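Local coordinates for protein oxidoreductase (Listeria innocua, PDB 3E18) that binds NAD in a Rossmann-fold domain and is probably a dehydrogenase of the GFO/IDH/MocA family, its substrate being unknown, at residues A59-E64 and L86-H91; H118-Q123 and N309-V314; H148-V153 and R238-G243; G172-W177 and E207-F212; T268-P273 and L280-A285. All blocks are in the same frame, centred on the assembly; numbering follows the deposited sequence.

Contact 1. Residues A59-E64 and L86-H91; sequences AVLADE and LEAGKH
Lys90 NZ is held by carbonyls at and just beyond the C-terminal end of helix 57-62: it donates to Asp63 O at 2.8 Å and to a water at 2.9 Å, and that water donates to Leu61 O. The carbonyl of Val66, just beyond Asp63 in the chain, accepts from the same ammonium. Asp63 O is approached from above its carbonyl plane, the nitrogen lying 41° out of it. The chain of Lys90 bends at chi2 (46°), which places CD, and its CE lies 3.6 Å from Leu61 O. The ammonium near the C-terminal end of helix 57-62 is probably favoured by the partial negative charge there. The two helices, 57-62 and 78-87, belong to the NAD-binding Rossmann domain, and the second ends in a Schellman motif at Gly89, whose positive phi turns the chain toward strand 91-95. Beside the polar group lies a small apolar patch, in which Ala88 CB meets Leu61 CB at 3.8 Å and Leu61 CD1 at 3.9 Å. The carboxylate of Asp63 takes no direct part in gripping the lysine; its OD2 is hydrogen-bonded to Tyr54, and its OD1 to the amide of Lys65.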
# COMPACT_ATOMS: atom_id res chain seq x y z
N ALA A 59 -29.88 35.07 -18.51
CA ALA A 59 -29.46 36.48 -18.57
C ALA A 59 -27.95 36.68 -18.64
O ALA A 59 -27.47 37.63 -19.27
CB ALA A 59 -30.03 37.25 -17.38
N VAL A 60 -27.20 35.78 -17.99
CA VAL A 60 -25.74 35.77 -18.10
C VAL A 60 -25.35 35.50 -19.55
O VAL A 60 -24.51 36.18 -20.13
CB VAL A 60 -25.12 34.67 -17.21
CG1 VAL A 60 -23.61 34.58 -17.43
CG2 VAL A 60 -25.42 34.91 -15.75
N LEU A 61 -25.99 34.49 -20.12
CA LEU A 61 -25.64 34.01 -21.45
C LEU A 61 -26.11 34.94 -22.57
O LEU A 61 -25.54 34.95 -23.66
CB LEU A 61 -26.20 32.61 -21.64
CG LEU A 61 -25.70 31.48 -20.73
CD1 LEU A 61 -26.04 30.17 -21.39
CD2 LEU A 61 -24.21 31.55 -20.43
N ALA A 62 -27.15 35.73 -22.30
CA ALA A 62 -27.62 36.76 -23.23
C ALA A 62 -26.77 38.04 -23.19
O ALA A 62 -26.84 38.86 -24.12
CB ALA A 62 -29.08 37.09 -22.95
N ASP A 63 -25.98 38.21 -22.13
CA ASP A 63 -25.15 39.40 -21.96
C ASP A 63 -23.94 39.40 -22.89
O ASP A 63 -23.02 38.60 -22.72
CB ASP A 63 -24.71 39.53 -20.50
CG ASP A 63 -24.26 40.94 -20.13
OD1 ASP A 63 -23.92 41.73 -21.02
OD2 ASP A 63 -24.24 41.26 -18.92
N GLU A 64 -23.93 40.34 -23.85
CA GLU A 64 -22.82 40.50 -24.80
C GLU A 64 -21.51 40.93 -24.15
O GLU A 64 -20.43 40.73 -24.72
CB GLU A 64 -23.19 41.50 -25.91
CG GLU A 64 -23.72 40.86 -27.19
CD GLU A 64 -24.12 41.88 -28.27
OE1 GLU A 64 -23.48 42.95 -28.37
OE2 GLU A 64 -25.08 41.60 -29.02
N LEU A 86 -21.21 27.42 -23.86
CA LEU A 86 -20.54 27.28 -25.15
C LEU A 86 -21.43 27.70 -26.31
O LEU A 86 -21.04 28.59 -27.07
CB LEU A 86 -19.98 25.87 -25.35
CG LEU A 86 -18.81 25.53 -24.41
CD1 LEU A 86 -18.59 24.03 -24.37
CD2 LEU A 86 -17.51 26.27 -24.79
N GLU A 87 -22.63 27.12 -26.41
CA GLU A 87 -23.61 27.48 -27.45
C GLU A 87 -23.92 28.96 -27.52
O GLU A 87 -24.12 29.51 -28.59
CB GLU A 87 -24.94 26.73 -27.27
CG GLU A 87 -24.88 25.23 -27.48
CD GLU A 87 -24.72 24.82 -28.95
OE1 GLU A 87 -24.60 25.69 -29.85
OE2 GLU A 87 -24.74 23.59 -29.19
N ALA A 88 -23.96 29.60 -26.35
CA ALA A 88 -24.13 31.05 -26.25
C ALA A 88 -22.90 31.89 -26.65
O ALA A 88 -22.97 33.12 -26.68
CB ALA A 88 -24.63 31.42 -24.85
N GLY A 89 -21.78 31.24 -26.97
CA GLY A 89 -20.56 31.93 -27.38
C GLY A 89 -19.66 32.36 -26.24
O GLY A 89 -18.92 33.32 -26.35
N LYS A 90 -19.74 31.64 -25.12
CA LYS A 90 -18.93 31.94 -23.95
C LYS A 90 -17.89 30.85 -23.77
O LYS A 90 -18.20 29.66 -23.91
CB LYS A 90 -19.82 31.97 -22.70
CG LYS A 90 -20.42 33.32 -22.30
CD LYS A 90 -21.03 34.10 -23.44
CE LYS A 90 -21.98 35.17 -22.93
NZ LYS A 90 -22.10 36.29 -23.91
N HIS A 91 -16.65 31.25 -23.47
CA HIS A 91 -15.62 30.33 -23.01
C HIS A 91 -16.00 29.83 -21.61
O HIS A 91 -16.78 30.47 -20.89
CB HIS A 91 -14.24 31.02 -22.96
CG HIS A 91 -13.82 31.65 -24.25
ND1 HIS A 91 -13.37 30.91 -25.33
CD2 HIS A 91 -13.74 32.95 -24.63
CE1 HIS A 91 -13.04 31.73 -26.32
NE2 HIS A 91 -13.27 32.97 -25.92
O HOH W 1 -24.30 37.00 -25.63

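Contact 2. Residues H118-Q123 and N309-V314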
# COMPACT_ATOMS: atom_id res chain seq x y z
N HIS A 118 -13.33 28.05 -25.95
CA HIS A 118 -12.44 27.23 -25.13
C HIS A 118 -13.15 26.70 -23.89
O HIS A 118 -13.94 27.41 -23.24
CB HIS A 118 -11.17 27.99 -24.72
CG HIS A 118 -10.27 28.33 -25.87
ND1 HIS A 118 -9.44 27.40 -26.47
CD2 HIS A 118 -10.07 29.50 -26.52
CE1 HIS A 118 -8.78 27.98 -27.46
NE2 HIS A 118 -9.14 29.25 -27.51
N PHE A 119 -12.87 25.45 -23.58
CA PHE A 119 -13.31 24.84 -22.33
C PHE A 119 -12.05 24.40 -21.58
O PHE A 119 -11.20 23.73 -22.16
CB PHE A 119 -14.21 23.63 -22.63
CG PHE A 119 -14.61 22.85 -21.42
CD1 PHE A 119 -15.72 23.24 -20.68
CD2 PHE A 119 -13.87 21.75 -20.99
CE1 PHE A 119 -16.11 22.53 -19.55
CE2 PHE A 119 -14.24 21.06 -19.84
CZ PHE A 119 -15.36 21.44 -19.13
N MET A 120 -11.96 24.75 -20.30
CA MET A 120 -10.81 24.38 -19.46
C MET A 120 -11.25 23.87 -18.11
O MET A 120 -12.10 24.48 -17.47
CB MET A 120 -9.88 25.59 -19.25
CG MET A 120 -8.57 25.29 -18.47
SD MET A 120 -7.28 26.57 -18.54
CE MET A 120 -6.61 26.20 -20.15
N VAL A 121 -10.65 22.76 -17.66
CA VAL A 121 -10.89 22.21 -16.32
C VAL A 121 -9.99 22.88 -15.29
O VAL A 121 -8.81 23.04 -15.52
CB VAL A 121 -10.61 20.72 -16.32
N HIS A 122 -10.55 23.22 -14.15
CA HIS A 122 -9.78 23.83 -13.09
C HIS A 122 -9.03 22.79 -12.28
O HIS A 122 -9.41 22.46 -11.15
CB HIS A 122 -10.69 24.64 -12.16
CG HIS A 122 -9.94 25.53 -11.23
ND1 HIS A 122 -10.26 25.66 -9.90
CD2 HIS A 122 -8.86 26.33 -11.43
CE1 HIS A 122 -9.43 26.51 -9.32
NE2 HIS A 122 -8.57 26.93 -10.23
N GLN A 123 -7.94 22.27 -12.85
CA GLN A 123 -7.09 21.35 -12.11
C GLN A 123 -6.03 22.13 -11.34
O GLN A 123 -4.85 22.08 -11.64
CB GLN A 123 -6.50 20.27 -13.05
CG GLN A 123 -7.59 19.41 -13.77
CD GLN A 123 -8.42 18.49 -12.86
OE1 GLN A 123 -8.12 18.29 -11.68
NE2 GLN A 123 -9.46 17.92 -13.42
N ASN A 309 -3.97 32.92 -15.60
CA ASN A 309 -3.17 33.64 -16.59
C ASN A 309 -2.93 32.78 -17.81
O ASN A 309 -2.89 33.27 -18.94
CB ASN A 309 -1.83 34.12 -16.01
CG ASN A 309 -1.99 35.37 -15.17
OD1 ASN A 309 -2.87 36.19 -15.41
ND2 ASN A 309 -1.13 35.51 -14.17
N ASN A 310 -2.80 31.48 -17.58
CA ASN A 310 -2.72 30.55 -18.70
C ASN A 310 -4.02 30.49 -19.52
O ASN A 310 -3.98 30.43 -20.75
CB ASN A 310 -2.35 29.16 -18.22
CG ASN A 310 -2.30 28.17 -19.35
OD1 ASN A 310 -2.99 27.15 -19.34
ND2 ASN A 310 -1.52 28.49 -20.36
N PHE A 311 -5.16 30.46 -18.83
CA PHE A 311 -6.49 30.51 -19.45
C PHE A 311 -6.62 31.74 -20.38
O PHE A 311 -7.03 31.61 -21.52
CB PHE A 311 -7.59 30.52 -18.38
CG PHE A 311 -9.00 30.66 -18.94
CD1 PHE A 311 -9.59 29.62 -19.67
CD2 PHE A 311 -9.74 31.82 -18.72
CE1 PHE A 311 -10.88 29.75 -20.19
CE2 PHE A 311 -11.03 31.96 -19.22
CZ PHE A 311 -11.60 30.93 -19.96
N VAL A 312 -6.24 32.92 -19.87
CA VAL A 312 -6.19 34.17 -20.66
C VAL A 312 -5.26 34.06 -21.87
O VAL A 312 -5.63 34.45 -22.99
CB VAL A 312 -5.87 35.39 -19.79
CG1 VAL A 312 -5.71 36.65 -20.63
CG2 VAL A 312 -6.98 35.60 -18.79
N ASP A 313 -4.07 33.50 -21.65
CA ASP A 313 -3.09 33.30 -22.72
C ASP A 313 -3.63 32.37 -23.81
O ASP A 313 -3.28 32.53 -24.98
CB ASP A 313 -1.79 32.71 -22.16
CG ASP A 313 -0.99 33.71 -21.32
OD1 ASP A 313 -1.31 34.92 -21.29
OD2 ASP A 313 -0.02 33.26 -20.66
N VAL A 314 -4.44 31.39 -23.41
CA VAL A 314 -5.13 30.49 -24.35
C VAL A 314 -6.19 31.27 -25.13
O VAL A 314 -6.27 31.15 -26.36
CB VAL A 314 -5.73 29.25 -23.62
CG1 VAL A 314 -6.70 28.50 -24.51
CG2 VAL A 314 -4.62 28.32 -23.17
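Met120 and Phe311 both carry CG anti to the backbone N (chi1 -176° and 176°), and the two side chains slide past each other in opposite directions. Met120 SD meets the edge of the phenyl ring, 5.3 Å from the centroid of Phe311 and close to the ring plane, a Met-aromatic contact; SD also rests 4.0 Å from Phe311 CB. A bend at chi3 of Met120 turns its methyl toward the helix, where CE packs 3.8 Å from Asn310 OD1 and 4.2 Å from Val314 CG2. That amide oxygen accepts from the backbone N of Ile322. The other methyl of Val314 serves His118: CG1 sits over the centre of the imidazole, 3.6 Å from the ring centroid, in a CH-pi contact, with His118 ND1 its nearest atom at 3.5 Å. Strand 119-122 is one of the two outermost strands of the parallel Rossmann sheet within this chain, and helix 307-315 runs nearly antiparallel to it, the axes of the two short segments approaching to 10.4 Å. Phe311 reaches on to His91 and Val93 of the adjoining strand 91-95, so that the helix covers two neighbouring strands of the sheet.

Contact 3. Residues H148-V153 and R238-G243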
# COMPACT_ATOMS: atom_id res chain seq x y z
N HIS A 148 8.00 4.07 -8.67
CA HIS A 148 6.87 3.75 -7.85
C HIS A 148 6.52 4.97 -7.00
O HIS A 148 7.39 5.53 -6.36
CB HIS A 148 7.16 2.53 -6.95
CG HIS A 148 6.03 2.20 -6.03
ND1 HIS A 148 4.87 1.59 -6.46
CD2 HIS A 148 5.86 2.43 -4.70
CE1 HIS A 148 4.04 1.45 -5.44
NE2 HIS A 148 4.61 1.96 -4.36
N LEU A 149 5.25 5.39 -7.04
CA LEU A 149 4.81 6.60 -6.30
C LEU A 149 3.62 6.31 -5.43
O LEU A 149 2.66 5.69 -5.86
CB LEU A 149 4.42 7.73 -7.27
CG LEU A 149 5.48 8.28 -8.24
CD1 LEU A 149 5.60 7.45 -9.53
CD2 LEU A 149 5.13 9.72 -8.56
N GLU A 150 3.61 6.82 -4.20
CA GLU A 150 2.45 6.61 -3.38
C GLU A 150 1.99 7.98 -2.93
O GLU A 150 2.77 8.72 -2.36
CB GLU A 150 2.74 5.68 -2.18
CG GLU A 150 3.16 4.28 -2.59
CD GLU A 150 3.52 3.35 -1.46
OE1 GLU A 150 3.28 3.66 -0.26
OE2 GLU A 150 4.06 2.28 -1.79
N SER A 151 0.75 8.31 -3.24
CA SER A 151 0.19 9.63 -3.01
C SER A 151 -1.05 9.46 -2.15
O SER A 151 -2.00 8.77 -2.55
CB SER A 151 -0.13 10.26 -4.37
OG SER A 151 -0.79 11.52 -4.25
N ARG A 152 -1.07 10.07 -0.97
CA ARG A 152 -2.11 9.79 0.01
C ARG A 152 -2.64 11.08 0.60
O ARG A 152 -1.88 11.94 0.98
CB ARG A 152 -1.57 8.95 1.19
CG ARG A 152 -1.22 7.50 0.88
CD ARG A 152 -0.68 6.78 2.12
NE ARG A 152 -0.41 5.35 1.86
CZ ARG A 152 0.75 4.85 1.43
NH1 ARG A 152 0.88 3.55 1.22
NH2 ARG A 152 1.79 5.65 1.20
N VAL A 153 -3.96 11.22 0.66
CA VAL A 153 -4.55 12.29 1.45
C VAL A 153 -5.40 11.66 2.54
O VAL A 153 -6.47 11.10 2.26
CB VAL A 153 -5.36 13.30 0.58
CG1 VAL A 153 -6.03 14.34 1.46
CG2 VAL A 153 -4.44 13.99 -0.43
N ARG A 238 2.03 12.19 2.93
CA ARG A 238 1.45 12.72 1.71
C ARG A 238 2.08 12.05 0.48
O ARG A 238 1.37 11.63 -0.42
CB ARG A 238 1.59 14.25 1.68
CG ARG A 238 1.12 14.95 0.41
CD ARG A 238 -0.39 14.91 0.19
NE ARG A 238 -0.71 15.40 -1.14
CZ ARG A 238 -0.72 14.66 -2.25
NH1 ARG A 238 -0.47 13.36 -2.23
NH2 ARG A 238 -1.01 15.24 -3.40
N TRP A 239 3.41 11.93 0.47
CA TRP A 239 4.13 11.31 -0.68
C TRP A 239 5.15 10.30 -0.17
O TRP A 239 5.81 10.53 0.84
CB TRP A 239 4.85 12.39 -1.48
CG TRP A 239 3.93 13.27 -2.31
CD1 TRP A 239 3.47 14.52 -1.99
CD2 TRP A 239 3.39 12.97 -3.59
NE1 TRP A 239 2.67 15.01 -2.99
CE2 TRP A 239 2.61 14.08 -3.99
CE3 TRP A 239 3.50 11.86 -4.45
CZ2 TRP A 239 1.93 14.11 -5.21
CZ3 TRP A 239 2.82 11.89 -5.65
CH2 TRP A 239 2.04 13.00 -6.03
N TYR A 240 5.28 9.17 -0.86
CA TYR A 240 6.33 8.22 -0.57
C TYR A 240 6.71 7.68 -1.94
O TYR A 240 5.90 7.07 -2.62
CB TYR A 240 5.86 7.10 0.36
CG TYR A 240 6.90 6.02 0.65
CD1 TYR A 240 7.91 6.21 1.60
CD2 TYR A 240 6.88 4.80 -0.04
CE1 TYR A 240 8.87 5.22 1.86
CE2 TYR A 240 7.83 3.80 0.21
CZ TYR A 240 8.82 4.02 1.16
OH TYR A 240 9.74 3.02 1.40
N VAL A 241 7.94 7.95 -2.35
CA VAL A 241 8.34 7.67 -3.74
C VAL A 241 9.63 6.87 -3.79
O VAL A 241 10.51 7.07 -2.99
CB VAL A 241 8.44 8.97 -4.60
CG1 VAL A 241 7.04 9.62 -4.80
CG2 VAL A 241 9.40 10.00 -3.97
N LYS A 242 9.74 5.97 -4.77
CA LYS A 242 10.88 5.08 -4.84
C LYS A 242 11.48 5.15 -6.22
O LYS A 242 10.76 5.18 -7.20
CB LYS A 242 10.44 3.62 -4.59
CG LYS A 242 9.95 3.33 -3.17
CD LYS A 242 9.56 1.85 -3.01
CE LYS A 242 10.80 0.96 -2.88
NZ LYS A 242 10.43 -0.46 -3.15
N GLY A 243 12.81 5.18 -6.26
CA GLY A 243 13.55 5.21 -7.51
C GLY A 243 14.73 4.28 -7.45
O GLY A 243 15.04 3.73 -6.40
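Ser151 and Trp239 pack closely on the face of the sheet that also carries Leu149 and Val241, and the end of Arg238 curls back to Ser151. Ser151 CB lies over the six-membered ring of Trp239, 4.0 Å from its centroid, while Arg238 NH1 donates to Ser151 OG (2.8 Å) almost in the guanidinium plane. Asp130 accepts from Trp239 NE1 and pairs with Arg238 NE. Packing is looser toward partly exposed His148, whose CD2 comes only to 4.1 Å from Lys242 CD; the backbone bond from His148 N to Lys242 O is weak. On the opposite face, His148 NE2 donates to Glu150 OE2 at 2.6 Å, in the imidazole plane, and NH1 and NH2 of Arg152 both grip Glu150 OE1. Tyr240 and Lys242 turn polar ends to the second subunit, whose Leu236 packs on Glu150, Arg152 and Tyr240. The strands form an antiparallel ladder in the mixed sheet of the GFO/IDH/MocA C-terminal domain; on the other side of strand 239-243, Arg238 and Trp239 face Ile250 in a classic beta bulge.

Contact 4. Residues G172-W177 and E207-F212; sequences GMVLDW and EVDDGF
Asp209 supplies the hydrogen bonds to the start of helix 173-188. Its OD2 accepts from Val174 N at 2.9 Å through the syn lone pair, and more weakly from Met173 N, whose stronger bond goes to the backbone oxygen, Asp209 O, at 3.1 Å. Chi1 of 66° puts CG of Asp209 between the backbone N and the carbonyl carbon, on the side of these amides. A water extends the network: it donates to Asp209 OD1 at 2.7 Å and accepts from Leu175 N.

Backbone packing is close at Gly172. Its CA makes a CA-H...O contact with Asp209 O at 3.3 Å, and Val208 CG2 lies 3.6 Å from Gly172 N; the close approach of Asp209 and Val208 and the positive phi of 91° fit a residue without a side chain. Met173 CG rests against Asp210 O.

The apolar packing centres on Val174 and Phe212. Val174 CG2 meets Phe212 CD2 at 3.6 Å, off-centre on the ring, the two side chains crossing at about a right angle. Leu200 of strand 193-201 packs on both, joining the helix to the sheet that contains strand 211-218.

A buried carboxylate thus meets three successive amides of the first helical turn, two directly and one through water. This arrangement would be expected to stabilise its negative charge, aided by the helix dipole.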
# COMPACT_ATOMS: atom_id res chain seq x y z
N GLY A 172 -18.84 11.62 -2.95
CA GLY A 172 -17.78 10.66 -2.62
C GLY A 172 -16.35 11.13 -2.86
O GLY A 172 -16.13 12.11 -3.56
N MET A 173 -15.39 10.41 -2.29
CA MET A 173 -13.99 10.83 -2.30
C MET A 173 -13.22 10.57 -3.60
O MET A 173 -12.26 11.30 -3.90
CB MET A 173 -13.22 10.28 -1.09
CG MET A 173 -13.52 11.01 0.23
SD MET A 173 -13.24 12.82 0.26
CE MET A 173 -14.92 13.34 0.41
N VAL A 174 -13.60 9.54 -4.36
CA VAL A 174 -12.98 9.32 -5.67
C VAL A 174 -13.18 10.58 -6.53
O VAL A 174 -12.25 11.12 -7.12
CB VAL A 174 -13.56 8.08 -6.39
CG1 VAL A 174 -12.99 7.94 -7.79
CG2 VAL A 174 -13.25 6.79 -5.60
N LEU A 175 -14.41 11.07 -6.55
CA LEU A 175 -14.78 12.23 -7.36
C LEU A 175 -14.33 13.57 -6.75
O LEU A 175 -14.20 14.57 -7.45
CB LEU A 175 -16.29 12.20 -7.63
CG LEU A 175 -16.70 11.10 -8.63
CD1 LEU A 175 -18.22 10.97 -8.73
CD2 LEU A 175 -16.10 11.39 -9.98
N ASP A 176 -14.06 13.58 -5.45
CA ASP A 176 -13.67 14.80 -4.77
C ASP A 176 -12.15 14.96 -4.76
O ASP A 176 -11.61 15.82 -5.45
CB ASP A 176 -14.23 14.78 -3.35
CG ASP A 176 -14.09 16.11 -2.63
OD1 ASP A 176 -13.54 17.07 -3.21
OD2 ASP A 176 -14.54 16.19 -1.47
N TRP A 177 -11.46 14.13 -4.00
CA TRP A 177 -10.01 14.22 -3.90
C TRP A 177 -9.31 13.36 -4.94
O TRP A 177 -8.24 13.70 -5.43
CB TRP A 177 -9.56 13.82 -2.51
CG TRP A 177 -9.29 14.97 -1.62
CD1 TRP A 177 -10.06 15.41 -0.57
CD2 TRP A 177 -8.16 15.86 -1.68
NE1 TRP A 177 -9.48 16.51 0.02
CE2 TRP A 177 -8.31 16.80 -0.64
CE3 TRP A 177 -7.04 15.94 -2.51
CZ2 TRP A 177 -7.38 17.82 -0.42
CZ3 TRP A 177 -6.10 16.95 -2.28
CH2 TRP A 177 -6.29 17.88 -1.24
N GLU A 207 -24.00 6.33 1.02
CA GLU A 207 -24.24 5.69 -0.29
C GLU A 207 -23.07 5.91 -1.25
O GLU A 207 -22.93 5.20 -2.26
CB GLU A 207 -25.56 6.17 -0.90
CG GLU A 207 -25.64 7.68 -1.16
CD GLU A 207 -26.97 8.11 -1.76
OE1 GLU A 207 -27.98 8.15 -1.02
OE2 GLU A 207 -26.99 8.43 -2.97
N VAL A 208 -22.21 6.87 -0.91
CA VAL A 208 -20.97 7.14 -1.64
C VAL A 208 -19.74 6.77 -0.80
O VAL A 208 -19.81 6.68 0.43
CB VAL A 208 -20.84 8.62 -2.05
CG1 VAL A 208 -21.98 9.01 -2.99
CG2 VAL A 208 -20.80 9.55 -0.83
N ASP A 209 -18.62 6.56 -1.49
CA ASP A 209 -17.35 6.19 -0.86
C ASP A 209 -16.78 7.31 0.01
O ASP A 209 -16.81 8.48 -0.38
CB ASP A 209 -16.34 5.79 -1.94
CG ASP A 209 -15.96 6.95 -2.85
OD1 ASP A 209 -16.73 7.29 -3.77
OD2 ASP A 209 -14.86 7.52 -2.65
N ASP A 210 -16.26 6.95 1.18
CA ASP A 210 -15.64 7.93 2.07
C ASP A 210 -14.12 7.84 1.95
O ASP A 210 -13.37 8.51 2.66
CB ASP A 210 -16.13 7.77 3.51
CG ASP A 210 -15.88 6.37 4.07
OD1 ASP A 210 -14.70 5.99 4.21
OD2 ASP A 210 -16.86 5.67 4.41
N GLY A 211 -13.68 6.98 1.04
CA GLY A 211 -12.27 6.84 0.81
C GLY A 211 -12.06 5.74 -0.20
O GLY A 211 -12.98 5.00 -0.52
N PHE A 212 -10.83 5.60 -0.65
CA PHE A 212 -10.47 4.53 -1.59
C PHE A 212 -8.99 4.27 -1.58
O PHE A 212 -8.21 5.05 -1.01
CB PHE A 212 -10.93 4.89 -3.00
CG PHE A 212 -10.17 6.02 -3.63
CD1 PHE A 212 -9.14 5.76 -4.53
CD2 PHE A 212 -10.48 7.35 -3.33
CE1 PHE A 212 -8.42 6.79 -5.11
CE2 PHE A 212 -9.76 8.38 -3.92
CZ PHE A 212 -8.73 8.09 -4.81
O HOH W 2 -16.64 9.38 -5.45

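Contact 5. Residues T268-P273 and L280-A285; sequences TSEPTP and LTKTMA
This contact joins the two flanks of a beta hairpin, the small antiparallel pair 274-276 and 279-281, far from the NAD site; it is a mixture of apolar packing and one lysine bond. Segment 268-273 leads into the first strand, and segment 280-285 leaves the second through a type I turn from Lys282 to Ala285. An ST motif accompanies the turn, Thr281 OG1 accepting from Met284 N at 3.1 Å. The ring of Pro271 packs against the turn, its CG 3.3 Å from Lys282 O and 4.0 Å from Lys282 CG, with the two side chains crossing at about a right angle. Ala285 CB lies against the same proline and 3.6 Å from Thr272 O, while Pro273 CA makes a CA-H...O contact with Thr281 O at 3.2 Å. The second subunit completes the surroundings: its Asn157 donates through ND2 to the carbonyls of Thr283 and Ala285 and also packs on Pro271. Beyond Pro271, Lys282 meets Glu270 obliquely, its CE 3.8 Å from Glu270 CG. A bend at chi4 (77°) sets its amine, and NZ donates to Pro271 O at 2.9 Å, tilted 21° from the carbonyl plane.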
# COMPACT_ATOMS: atom_id res chain seq x y z
N THR A 268 30.04 -2.67 -0.87
CA THR A 268 31.11 -3.36 -0.14
C THR A 268 30.91 -3.36 1.38
O THR A 268 31.71 -3.93 2.12
CB THR A 268 32.51 -2.77 -0.46
OG1 THR A 268 32.51 -1.35 -0.20
CG2 THR A 268 32.88 -3.02 -1.92
N SER A 269 29.84 -2.71 1.84
CA SER A 269 29.58 -2.62 3.26
C SER A 269 28.55 -3.66 3.71
O SER A 269 27.83 -4.24 2.89
CB SER A 269 29.11 -1.22 3.63
OG SER A 269 27.73 -1.06 3.35
N GLU A 270 28.51 -3.91 5.01
CA GLU A 270 27.53 -4.82 5.59
C GLU A 270 26.97 -4.24 6.87
O GLU A 270 27.73 -3.79 7.74
CB GLU A 270 28.14 -6.21 5.79
CG GLU A 270 27.87 -7.16 4.62
CD GLU A 270 29.13 -7.81 4.07
OE1 GLU A 270 30.01 -8.21 4.86
OE2 GLU A 270 29.24 -7.94 2.82
N PRO A 271 25.63 -4.21 6.99
CA PRO A 271 24.95 -3.64 8.16
C PRO A 271 25.17 -4.48 9.42
O PRO A 271 25.34 -5.70 9.33
CB PRO A 271 23.47 -3.68 7.76
CG PRO A 271 23.38 -4.72 6.71
CD PRO A 271 24.67 -4.70 5.98
N THR A 272 25.18 -3.81 10.57
CA THR A 272 25.25 -4.52 11.85
C THR A 272 23.82 -4.89 12.27
O THR A 272 22.94 -4.02 12.33
CB THR A 272 25.98 -3.69 12.95
OG1 THR A 272 25.37 -2.40 13.07
CG2 THR A 272 27.46 -3.53 12.61
N PRO A 273 23.59 -6.19 12.55
CA PRO A 273 22.26 -6.71 12.88
C PRO A 273 21.58 -6.10 14.11
O PRO A 273 22.26 -5.60 15.01
CB PRO A 273 22.50 -8.22 13.09
CG PRO A 273 23.96 -8.35 13.32
CD PRO A 273 24.60 -7.27 12.52
N LEU A 280 17.15 -12.20 14.79
CA LEU A 280 18.20 -11.27 14.40
C LEU A 280 18.13 -11.07 12.89
O LEU A 280 17.98 -12.03 12.14
CB LEU A 280 19.58 -11.81 14.80
CG LEU A 280 19.90 -11.79 16.30
CD1 LEU A 280 21.01 -12.78 16.63
CD2 LEU A 280 20.26 -10.38 16.78
N THR A 281 18.22 -9.81 12.47
CA THR A 281 18.19 -9.49 11.04
C THR A 281 19.33 -8.58 10.59
O THR A 281 19.66 -7.60 11.25
CB THR A 281 16.82 -8.88 10.59
OG1 THR A 281 16.80 -8.74 9.16
CG2 THR A 281 16.56 -7.51 11.25
N LYS A 282 19.92 -8.94 9.45
CA LYS A 282 20.93 -8.12 8.80
C LYS A 282 20.28 -7.35 7.64
O LYS A 282 20.47 -6.14 7.51
CB LYS A 282 22.08 -9.01 8.31
CG LYS A 282 23.46 -8.37 8.31
CD LYS A 282 24.54 -9.41 8.01
CE LYS A 282 25.79 -8.79 7.38
NZ LYS A 282 26.65 -8.09 8.38
N THR A 283 19.49 -8.05 6.82
CA THR A 283 18.84 -7.48 5.63
C THR A 283 17.80 -6.39 5.92
O THR A 283 17.60 -5.49 5.11
CB THR A 283 18.21 -8.59 4.75
OG1 THR A 283 17.31 -8.01 3.79
CG2 THR A 283 17.45 -9.56 5.60
N MET A 284 17.15 -6.46 7.08
CA MET A 284 16.16 -5.45 7.47
C MET A 284 16.70 -4.50 8.55
O MET A 284 15.95 -3.70 9.12
CB MET A 284 14.85 -6.13 7.91
CG MET A 284 14.23 -7.00 6.81
SD MET A 284 13.80 -6.11 5.29
CE MET A 284 12.97 -7.43 4.39
N ALA A 285 18.01 -4.59 8.80
CA ALA A 285 18.71 -3.66 9.70
C ALA A 285 19.05 -2.38 8.94
O ALA A 285 19.22 -2.42 7.71
CB ALA A 285 19.98 -4.31 10.23

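From the N terminus, contact 1 closes first, a short loop that spans one strand and one helix of the Rossmann domain. Contact 2 opens after it and closes the longest loop, bringing the late helix 307-315 back onto the Rossmann sheet; the two touch through His91, which meets both His118 and Phe311. Contacts 3, 4 and 5 all lie inside that loop. Contact 4 is nested within contact 3 in the C-terminal domain, and they meet where Val153 packs on Trp177. Contact 5 follows contact 3 in series, in a distant hairpin, its centre about 68 Å from that of contact 1. Contacts 3 and 5 both reach the second subunit.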